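Local coordinates for protein tail component (PDB 5LY8) that acts in phage J-1 infection as an evolved distal tail protein, whose second carbohydrate-binding module, the part described here, probably recognises saccharides on the Lactobacillus casei surface, at residues N98-G103 with W222-Q227; F112-T117 with A211-F216; G166-V171 with L183-L188. One frame throughout, in Å; residues are numbered along the deposited sequence.

Overall arrangement
The three contacts follow a path through a two-sheet beta sandwich. Interactions 1 and 3 share one antiparallel sheet, where strands 94-103 and 166-175 are direct neighbours; their centres lie about 10 Å apart, and backbone bonds such as Val100 with Tyr168 probably tie them together. Interaction 2 belongs to the other sheet, its centre about 12 Å from that of interaction 1 and about 17 Å from that of interaction 3. The sheets meet through aromatic packing, with Trp226 CE3 3.6 Å from Phe213 CE1, while Ala170 reaches Phe114. Interaction 1 also holds Gln227, a magnesium ligand, and its Trp222 side chain lies about 7 Å from a second magnesium ion.

Interaction 1 (N98-G103 with W222-Q227); sequences NRVNVG and WSINWQ. With MG (magnesium ion), chain C.
CG of Trp226 stands anti to its backbone N (chi1 180°), while CG of Asn98 stands anti to its carbonyl carbon (chi1 -76°), and indole and amide meet on the face of the sheet that carries Val100 and Ile224. Trp226 NE1 donates to Asn98 OD1 at 3.0 Å, the oxygen lying at the ring edge, close to the indole plane. The same buried oxygen is hydrogen-bonded to Ser229 OG, so two groups fix the amide. Further along this face, Ile224 CD1 rests against both Val100 CB and Val102 CB, and Val102 CG2 sits 3.7 Å above the centroid of the six-membered ring of Trp222, a CH-pi contact almost on the ring normal.

Asn101 and Asn225 form a hydrogen-bonded antiparallel pair, as do Gly103 and Ser223. On the side of Asn101, Asn225 OD1 accepts Gln227 NE2 in a nearly straight 2.8 Å bond and rests 3.3 Å from Asn101 CB. Gln227 OE1 lies oblique to the guanidinium of Arg99, the amide and guanidinium planes 12° apart, and a water joins it to Arg99 NH2.

Backbone N of Gln227 gives a 2.8 Å bond to Arg99 O, and the carbonyl O of Gln227 binds magnesium at 2.3 Å together with three waters and the carbonyl oxygens of Asp21 and Gly59. By binding carbonyls from three separate parts of the chain, the ion ties this strand to Asp21 and Gly59, consistent with a structural role; its charge would be expected to polarise the carbonyls.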
loop_
_atom_site.group_PDB
_atom_site.type_symbol
_atom_site.label_atom_id
_atom_site.label_comp_id
_atom_site.label_asym_id
_atom_site.label_seq_id
_atom_site.Cartn_x
_atom_site.Cartn_y
_atom_site.Cartn_z
ATOM N N ASN A 98 -1.061 4.691 -5.795
ATOM C CA ASN A 98 -0.174 5.426 -4.911
ATOM C C ASN A 98 1.175 5.585 -5.553
ATOM O O ASN A 98 1.831 4.583 -5.860
ATOM C CB ASN A 98 -0.053 4.685 -3.601
ATOM C CG ASN A 98 -1.282 4.874 -2.761
ATOM O OD1 ASN A 98 -1.459 5.927 -2.164
ATOM N ND2 ASN A 98 -2.182 3.891 -2.752
ATOM N N ARG A 99 1.586 6.833 -5.783
ATOM C CA ARG A 99 2.883 7.116 -6.406
ATOM C C ARG A 99 3.934 7.257 -5.333
ATOM O O ARG A 99 3.734 8.017 -4.382
ATOM C CB ARG A 99 2.799 8.404 -7.224
ATOM C CG ARG A 99 4.106 8.692 -7.943
ATOM C CD ARG A 99 3.945 9.770 -8.985
ATOM N NE ARG A 99 5.265 10.145 -9.489
ATOM C CZ ARG A 99 5.502 10.622 -10.707
ATOM N NH1 ARG A 99 4.503 10.792 -11.569
ATOM N NH2 ARG A 99 6.746 10.915 -11.079
ATOM N N VAL A 100 5.066 6.562 -5.496
ATOM C CA VAL A 100 6.163 6.620 -4.533
ATOM C C VAL A 100 7.477 6.825 -5.278
ATOM O O VAL A 100 7.590 6.572 -6.485
ATOM C CB VAL A 100 6.260 5.318 -3.673
ATOM C CG1 VAL A 100 5.031 5.150 -2.778
ATOM C CG2 VAL A 100 6.467 4.072 -4.547
ATOM N N ASN A 101 8.487 7.257 -4.535
ATOM C CA ASN A 101 9.850 7.245 -5.003
ATOM C C ASN A 101 10.580 6.435 -3.933
ATOM O O ASN A 101 10.469 6.729 -2.739
ATOM C CB ASN A 101 10.410 8.647 -5.141
ATOM C CG ASN A 101 11.826 8.658 -5.686
ATOM O OD1 ASN A 101 12.071 9.010 -6.858
ATOM N ND2 ASN A 101 12.772 8.321 -4.888
ATOM N N VAL A 102 11.269 5.390 -4.364
ATOM C CA VAL A 102 11.854 4.522 -3.375
ATOM C C VAL A 102 13.223 4.076 -3.845
ATOM O O VAL A 102 13.448 3.881 -5.049
ATOM C CB VAL A 102 10.822 3.379 -3.004
ATOM C CG1 VAL A 102 10.354 2.556 -4.211
ATOM C CG2 VAL A 102 11.307 2.505 -1.847
ATOM N N GLY A 103 14.154 4.019 -2.904
ATOM C CA GLY A 103 15.518 3.601 -3.179
ATOM C C GLY A 103 16.069 2.887 -1.974
ATOM O O GLY A 103 15.674 3.175 -0.859
ATOM N N TRP A 222 15.482 2.884 4.501
ATOM C CA TRP A 222 15.584 3.110 3.078
ATOM C C TRP A 222 15.095 4.526 2.723
ATOM O O TRP A 222 14.608 5.250 3.602
ATOM C CB TRP A 222 14.851 2.010 2.297
ATOM C CG TRP A 222 13.356 1.914 2.417
ATOM C CD1 TRP A 222 12.506 2.682 3.170
ATOM C CD2 TRP A 222 12.532 1.001 1.694
ATOM N NE1 TRP A 222 11.198 2.283 2.966
ATOM C CE2 TRP A 222 11.190 1.261 2.052
ATOM C CE3 TRP A 222 12.798 -0.013 0.759
ATOM C CZ2 TRP A 222 10.117 0.537 1.509
ATOM C CZ3 TRP A 222 11.736 -0.724 0.227
ATOM C CH2 TRP A 222 10.422 -0.453 0.611
ATOM N N SER A 223 15.233 4.912 1.451
ATOM C CA SER A 223 14.755 6.226 1.018
ATOM C C SER A 223 13.369 6.049 0.452
ATOM O O SER A 223 13.161 5.257 -0.456
ATOM C CB SER A 223 15.669 6.820 -0.040
ATOM O OG SER A 223 16.959 7.086 0.499
ATOM N N ILE A 224 12.379 6.725 1.061
ATOM C CA ILE A 224 11.006 6.548 0.641
ATOM C C ILE A 224 10.241 7.845 0.705
ATOM O O ILE A 224 10.327 8.565 1.694
ATOM C CB ILE A 224 10.327 5.441 1.522
ATOM C CG1 ILE A 224 8.861 5.184 1.151
ATOM C CG2 ILE A 224 10.456 5.713 3.025
ATOM C CD1 ILE A 224 8.643 4.696 -0.248
ATOM N N ASN A 225 9.485 8.139 -0.360
ATOM C CA ASN A 225 8.586 9.265 -0.312
ATOM C C ASN A 225 7.321 8.932 -1.092
ATOM O O ASN A 225 7.324 8.001 -1.909
ATOM C CB ASN A 225 9.260 10.579 -0.695
ATOM C CG ASN A 225 9.654 10.729 -2.121
ATOM O OD1 ASN A 225 8.813 10.609 -3.021
ATOM N ND2 ASN A 225 10.943 10.971 -2.354
ATOM N N TRP A 226 6.224 9.635 -0.798
ATOM C CA TRP A 226 4.890 9.303 -1.297
ATOM C C TRP A 226 4.362 10.570 -1.936
ATOM O O TRP A 226 4.219 11.601 -1.272
ATOM C CB TRP A 226 4.080 8.879 -0.083
ATOM C CG TRP A 226 2.652 8.478 -0.300
ATOM C CD1 TRP A 226 2.086 7.934 -1.424
ATOM C CD2 TRP A 226 1.633 8.487 0.705
ATOM N NE1 TRP A 226 0.766 7.608 -1.171
ATOM C CE2 TRP A 226 0.467 7.950 0.126
ATOM C CE3 TRP A 226 1.584 8.934 2.038
ATOM C CZ2 TRP A 226 -0.737 7.858 0.833
ATOM C CZ3 TRP A 226 0.404 8.820 2.745
ATOM C CH2 TRP A 226 -0.742 8.292 2.145
ATOM N N GLN A 227 4.160 10.530 -3.263
ATOM C CA GLN A 227 3.906 11.747 -4.037
ATOM C C GLN A 227 2.459 11.978 -4.423
ATOM O O GLN A 227 2.111 13.106 -4.781
ATOM C CB GLN A 227 4.797 11.792 -5.301
ATOM C CG GLN A 227 6.264 11.451 -4.990
ATOM C CD GLN A 227 7.304 11.969 -5.955
ATOM O OE1 GLN A 227 6.990 12.574 -7.012
ATOM N NE2 GLN A 227 8.576 11.767 -5.569
HETATM MG MG MG C . 2.164 15.399 -5.192
HETATM O O HOH W 1 8.602 11.966 -9.155
HETATM O O HOH W 2 1.893 17.720 -6.049
HETATM O O HOH W 3 3.841 15.583 -6.954
HETATM O O HOH W 4 0.623 14.822 -6.980
#

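Interaction 2 (F112-T117 with A211-F216); sequences FEFNLT and AWFPGF
Both carboxylate oxygens of Glu113, whose side chain runs beside Trp212, are gripped by several donors. Asn115 ND2 reaches OE1 at 2.9 Å along a nearly straight line, on the anti side of the carboxylate, and Ala37 N is a second donor to that oxygen. OE2 takes Phe38 N and forms a salt bridge with Arg111 NE. This buried acid is thus surrounded by donors, which would favour its charged form.

Extended beyond CG, the Glu113 chain points the same way as Trp212. Its CD lies in the plane of the indole, 3.5 Å from the ring edge at Trp212 CE3, and the carboxylate is turned 78° from that plane. Pro214 CG covers one indole face over its centre, and Trp212 NE1 is hydrogen-bonded to Val49 O, so edge, face and N-H of the ring each have a partner. Between the two residues, the backbone N of each donates to the carbonyl O of the other at 3.0 Å, a hydrogen-bonded antiparallel pair.

On the other face, that of Phe114 and Ala211, the segments meet through apolar side chains. Ala211 CB lies 3.6 Å from Phe114 CE1, and Phe213 CZ meets Phe114 CZ at 3.8 Å, the rings steeply inclined to one another. Phe213 CD2 touches Phe112 CB at 3.7 Å. Trp226 from the facing sheet packs on the rings of both Phe114 and Phe213, and Ile224 touches Phe112. Two largely antiparallel sheets packed face to face on such an aromatic interior are characteristic of the concanavalin-like beta sandwich, the clan to which this carbohydrate-binding domain belongs.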
loop_
_atom_site.group_PDB
_atom_site.type_symbol
_atom_site.label_atom_id
_atom_site.label_comp_id
_atom_site.label_asym_id
_atom_site.label_seq_id
_atom_site.Cartn_x
_atom_site.Cartn_y
_atom_site.Cartn_z
ATOM N N PHE A 112 6.792 -0.621 2.906
ATOM C CA PHE A 112 5.534 0.109 2.836
ATOM C C PHE A 112 4.407 -0.850 2.552
ATOM O O PHE A 112 4.615 -1.907 1.950
ATOM C CB PHE A 112 5.517 1.313 1.875
ATOM C CG PHE A 112 5.700 1.045 0.409
ATOM C CD1 PHE A 112 4.714 0.398 -0.328
ATOM C CD2 PHE A 112 6.788 1.568 -0.274
ATOM C CE1 PHE A 112 4.863 0.203 -1.704
ATOM C CE2 PHE A 112 6.901 1.424 -1.658
ATOM C CZ PHE A 112 5.929 0.763 -2.366
ATOM N N GLU A 113 3.218 -0.483 3.033
ATOM C CA GLU A 113 1.967 -1.171 2.746
ATOM C C GLU A 113 0.964 -0.174 2.237
ATOM O O GLU A 113 0.797 0.895 2.837
ATOM C CB GLU A 113 1.383 -1.858 3.987
ATOM C CG GLU A 113 2.223 -3.008 4.498
ATOM C CD GLU A 113 1.634 -3.715 5.698
ATOM O OE1 GLU A 113 0.503 -3.372 6.131
ATOM O OE2 GLU A 113 2.334 -4.619 6.224
ATOM N N PHE A 114 0.259 -0.543 1.162
ATOM C CA PHE A 114 -0.935 0.155 0.695
ATOM C C PHE A 114 -2.061 -0.866 0.828
ATOM O O PHE A 114 -2.073 -1.893 0.130
ATOM C CB PHE A 114 -0.793 0.693 -0.725
ATOM C CG PHE A 114 0.209 1.824 -0.792
ATOM C CD1 PHE A 114 -0.060 3.037 -0.192
ATOM C CD2 PHE A 114 1.438 1.651 -1.405
ATOM C CE1 PHE A 114 0.880 4.081 -0.222
ATOM C CE2 PHE A 114 2.376 2.703 -1.452
ATOM C CZ PHE A 114 2.080 3.915 -0.870
ATOM N N ASN A 115 -2.981 -0.601 1.772
ATOM C CA ASN A 115 -4.006 -1.546 2.181
ATOM C C ASN A 115 -5.399 -1.044 1.967
ATOM O O ASN A 115 -5.673 0.145 2.174
ATOM C CB ASN A 115 -3.835 -1.802 3.704
ATOM C CG ASN A 115 -2.500 -2.399 4.051
ATOM O OD1 ASN A 115 -1.861 -3.014 3.201
ATOM N ND2 ASN A 115 -2.040 -2.209 5.277
ATOM N N LEU A 116 -6.284 -1.969 1.577
ATOM C CA LEU A 116 -7.725 -1.731 1.485
ATOM C C LEU A 116 -8.364 -2.643 2.520
ATOM O O LEU A 116 -7.989 -3.820 2.647
ATOM C CB LEU A 116 -8.251 -2.005 0.081
ATOM C CG LEU A 116 -7.697 -1.028 -0.963
ATOM C CD1 LEU A 116 -8.005 -1.499 -2.345
ATOM C CD2 LEU A 116 -8.220 0.409 -0.756
ATOM N N THR A 117 -9.325 -2.090 3.265
ATOM C CA THR A 117 -9.913 -2.768 4.408
ATOM C C THR A 117 -11.413 -2.752 4.380
ATOM O O THR A 117 -12.018 -1.978 3.637
ATOM C CB THR A 117 -9.389 -2.088 5.702
ATOM O OG1 THR A 117 -9.847 -0.730 5.776
ATOM C CG2 THR A 117 -7.854 -2.104 5.796
ATOM N N ALA A 211 -2.216 3.559 4.432
ATOM C CA ALA A 211 -0.849 3.548 3.907
ATOM C C ALA A 211 0.095 3.585 5.130
ATOM O O ALA A 211 -0.108 4.444 6.009
ATOM C CB ALA A 211 -0.617 4.742 3.007
ATOM N N TRP A 212 1.079 2.672 5.207
ATOM C CA TRP A 212 1.943 2.565 6.380
ATOM C C TRP A 212 3.377 2.466 5.900
ATOM O O TRP A 212 3.677 1.713 4.975
ATOM C CB TRP A 212 1.513 1.336 7.204
ATOM C CG TRP A 212 2.311 1.025 8.433
ATOM C CD1 TRP A 212 2.700 1.898 9.421
ATOM C CD2 TRP A 212 2.793 -0.264 8.820
ATOM N NE1 TRP A 212 3.376 1.220 10.415
ATOM C CE2 TRP A 212 3.451 -0.114 10.064
ATOM C CE3 TRP A 212 2.752 -1.535 8.220
ATOM C CZ2 TRP A 212 4.013 -1.197 10.746
ATOM C CZ3 TRP A 212 3.329 -2.603 8.893
ATOM C CH2 TRP A 212 3.970 -2.432 10.125
ATOM N N PHE A 213 4.288 3.206 6.573
ATOM C CA PHE A 213 5.674 3.322 6.139
ATOM C C PHE A 213 6.667 3.044 7.276
ATOM O O PHE A 213 7.362 3.945 7.749
ATOM C CB PHE A 213 5.916 4.719 5.577
ATOM C CG PHE A 213 5.070 5.069 4.392
ATOM C CD1 PHE A 213 3.792 5.612 4.558
ATOM C CD2 PHE A 213 5.515 4.811 3.112
ATOM C CE1 PHE A 213 3.011 5.943 3.454
ATOM C CE2 PHE A 213 4.717 5.117 2.008
ATOM C CZ PHE A 213 3.468 5.669 2.192
ATOM N N PRO A 214 6.781 1.792 7.709
ATOM C CA PRO A 214 7.670 1.485 8.839
ATOM C C PRO A 214 9.125 1.181 8.504
ATOM O O PRO A 214 9.465 0.710 7.417
ATOM C CB PRO A 214 7.026 0.225 9.445
ATOM C CG PRO A 214 6.459 -0.489 8.206
ATOM C CD PRO A 214 5.934 0.625 7.346
ATOM N N GLY A 215 9.963 1.407 9.513
ATOM C CA GLY A 215 11.317 0.883 9.590
ATOM C C GLY A 215 11.347 -0.209 10.649
ATOM O O GLY A 215 10.356 -0.434 11.350
ATOM N N PHE A 216 12.463 -0.914 10.772
ATOM C CA PHE A 216 12.543 -1.981 11.769
ATOM C C PHE A 216 13.645 -1.673 12.759
ATOM O O PHE A 216 14.810 -1.523 12.370
ATOM C CB PHE A 216 12.867 -3.336 11.116
ATOM C CG PHE A 216 12.779 -4.465 12.120
ATOM C CD1 PHE A 216 11.546 -4.961 12.526
ATOM C CD2 PHE A 216 13.917 -4.975 12.719
ATOM C CE1 PHE A 216 11.455 -5.962 13.492
ATOM C CE2 PHE A 216 13.822 -5.990 13.674
ATOM C CZ PHE A 216 12.587 -6.454 14.072
#

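Interaction 3 (G166-V171 with L183-L188); sequences GNYNAV and LDRIDL
Tyr168 spans its partner strand from Leu183 to Arg185. Its CB rests 3.5 Å from Asp184 O. With CG anti to Tyr168's own carbonyl carbon (chi1 -70°), the ring starts out beside Asp184 O. Ring atom CD2 lies 3.4 Å from that oxygen and 3.6 Å from Leu183 CG; one atom further out CE2 meets Arg185 CG, also at 3.6 Å. At the tip, OH is hydrogen-bonded to Arg164 O, and a water joining Asn167 O to Asp187 N lies over the centre of one ring face.

Asn169 and Asp184 form the hydrogen-bonded antiparallel pair that joins the strands. Where strand 178-185 gives way to a turn, Ile186 N still bonds to Asn167 O, and the carboxylate of Asp187 then takes over. Its OD2 accepts Asn167 ND2 at 2.8 Å on the syn lone pair; its OD1 receives Asn167 N at 3.0 Å from above the carboxylate plane. The two oxygens thus hold both backbone N-H and side-chain amide, with amide and carboxylate planes 83° apart.

On the opposite face from Tyr168, Ile186 CD1 packs 3.6 Å from Asn169 OD1, and a second water donates to that oxygen and to Asp184 OD2, which is salt-bridged to Arg182.

The segments belong to a beta hairpin: strand 94-103 pairs with the other edge of 166-175, strand 191-197 follows 178-185 as one of the two outermost strands, and Ala170 is turned toward Phe114 of the facing sheet.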
loop_
_atom_site.group_PDB
_atom_site.type_symbol
_atom_site.label_atom_id
_atom_site.label_comp_id
_atom_site.label_asym_id
_atom_site.label_seq_id
_atom_site.Cartn_x
_atom_site.Cartn_y
_atom_site.Cartn_z
ATOM N N GLY A 166 13.871 4.678 -7.792
ATOM C CA GLY A 166 13.168 5.669 -8.590
ATOM C C GLY A 166 11.685 5.718 -8.354
ATOM O O GLY A 166 11.203 5.366 -7.282
ATOM N N ASN A 167 10.964 6.188 -9.356
ATOM C CA ASN A 167 9.545 6.469 -9.281
ATOM C C ASN A 167 8.667 5.311 -9.710
ATOM O O ASN A 167 8.857 4.733 -10.784
ATOM C CB ASN A 167 9.247 7.694 -10.182
ATOM C CG ASN A 167 9.994 8.938 -9.728
ATOM O OD1 ASN A 167 9.791 9.424 -8.606
ATOM N ND2 ASN A 167 10.889 9.461 -10.595
ATOM N N TYR A 168 7.676 4.965 -8.863
ATOM C CA TYR A 168 6.786 3.855 -9.159
ATOM C C TYR A 168 5.354 4.201 -8.814
ATOM O O TYR A 168 5.113 4.994 -7.892
ATOM C CB TYR A 168 7.177 2.625 -8.282
ATOM C CG TYR A 168 8.494 1.976 -8.651
ATOM C CD1 TYR A 168 9.698 2.441 -8.128
ATOM C CD2 TYR A 168 8.541 0.924 -9.564
ATOM C CE1 TYR A 168 10.916 1.892 -8.523
ATOM C CE2 TYR A 168 9.744 0.324 -9.904
ATOM C CZ TYR A 168 10.923 0.828 -9.405
ATOM O OH TYR A 168 12.117 0.264 -9.780
ATOM N N ASN A 169 4.399 3.598 -9.544
ATOM C CA ASN A 169 2.998 3.637 -9.148
ATOM C C ASN A 169 2.656 2.270 -8.580
ATOM O O ASN A 169 2.762 1.264 -9.286
ATOM C CB ASN A 169 2.059 3.959 -10.312
ATOM C CG ASN A 169 1.964 5.431 -10.601
ATOM O OD1 ASN A 169 1.919 5.858 -11.775
ATOM N ND2 ASN A 169 1.924 6.243 -9.572
ATOM N N ALA A 170 2.285 2.213 -7.303
ATOM C CA ALA A 170 1.830 0.983 -6.651
ATOM C C ALA A 170 0.321 0.972 -6.774
ATOM O O ALA A 170 -0.353 1.910 -6.325
ATOM C CB ALA A 170 2.250 0.959 -5.182
ATOM N N VAL A 171 -0.230 -0.061 -7.433
ATOM C CA VAL A 171 -1.643 -0.073 -7.758
ATOM C C VAL A 171 -2.307 -1.351 -7.318
ATOM O O VAL A 171 -1.757 -2.449 -7.503
ATOM C CB VAL A 171 -1.814 0.077 -9.299
ATOM C CG1 VAL A 171 -3.289 0.184 -9.681
ATOM C CG2 VAL A 171 -1.019 1.265 -9.847
ATOM N N LEU A 183 3.320 -2.725 -9.790
ATOM C CA LEU A 183 4.366 -1.796 -9.405
ATOM C C LEU A 183 4.902 -1.262 -10.731
ATOM O O LEU A 183 5.834 -1.815 -11.327
ATOM C CB LEU A 183 5.453 -2.436 -8.531
ATOM C CG LEU A 183 6.405 -1.476 -7.883
ATOM C CD1 LEU A 183 5.737 -0.754 -6.719
ATOM C CD2 LEU A 183 7.658 -2.220 -7.416
ATOM N N ASP A 184 4.281 -0.187 -11.223
ATOM C CA ASP A 184 4.632 0.372 -12.519
ATOM C C ASP A 184 5.911 1.183 -12.433
ATOM O O ASP A 184 6.018 2.063 -11.575
ATOM C CB ASP A 184 3.517 1.283 -13.037
ATOM C CG ASP A 184 2.168 0.659 -13.312
ATOM O OD1 ASP A 184 2.093 -0.589 -13.435
ATOM O OD2 ASP A 184 1.205 1.423 -13.528
ATOM N N ARG A 185 6.868 0.911 -13.340
ATOM C CA ARG A 185 8.111 1.659 -13.423
ATOM C C ARG A 185 7.841 2.929 -14.215
ATOM O O ARG A 185 7.836 2.893 -15.447
ATOM C CB ARG A 185 9.170 0.868 -14.196
ATOM C CG ARG A 185 9.823 -0.259 -13.472
ATOM C CD ARG A 185 11.174 -0.598 -14.105
ATOM N NE ARG A 185 11.027 -0.773 -15.551
ATOM C CZ ARG A 185 12.001 -1.114 -16.382
ATOM N NH1 ARG A 185 13.220 -1.367 -15.918
ATOM N NH2 ARG A 185 11.761 -1.229 -17.684
ATOM N N ILE A 186 7.582 4.041 -13.546
ATOM C CA ILE A 186 7.300 5.327 -14.183
ATOM C C ILE A 186 8.511 5.790 -15.034
ATOM O O ILE A 186 8.324 6.291 -16.136
ATOM C CB ILE A 186 6.895 6.408 -13.111
ATOM C CG1 ILE A 186 5.609 6.004 -12.338
ATOM C CG2 ILE A 186 6.758 7.834 -13.753
ATOM C CD1 ILE A 186 5.272 6.885 -11.176
ATOM N N ASP A 187 9.731 5.638 -14.513
ATOM C CA ASP A 187 10.951 6.117 -15.174
ATOM C C ASP A 187 11.378 5.328 -16.388
ATOM O O ASP A 187 11.999 5.906 -17.290
ATOM C CB ASP A 187 12.129 6.117 -14.186
ATOM C CG ASP A 187 11.927 6.926 -12.925
ATOM O OD1 ASP A 187 12.519 6.553 -11.890
ATOM O OD2 ASP A 187 11.143 7.925 -12.968
ATOM N N LEU A 188 11.116 4.015 -16.406
ATOM C CA LEU A 188 11.665 3.155 -17.460
ATOM C C LEU A 188 10.661 2.335 -18.280
ATOM O O LEU A 188 11.065 1.716 -19.276
ATOM C CB LEU A 188 12.728 2.219 -16.842
ATOM C CG LEU A 188 13.954 2.886 -16.192
ATOM C CD1 LEU A 188 14.722 1.897 -15.324
ATOM C CD2 LEU A 188 14.905 3.483 -17.249
HETATM O O HOH W 5 10.673 3.570 -12.436
HETATM O O HOH W 6 1.453 4.081 -13.928
#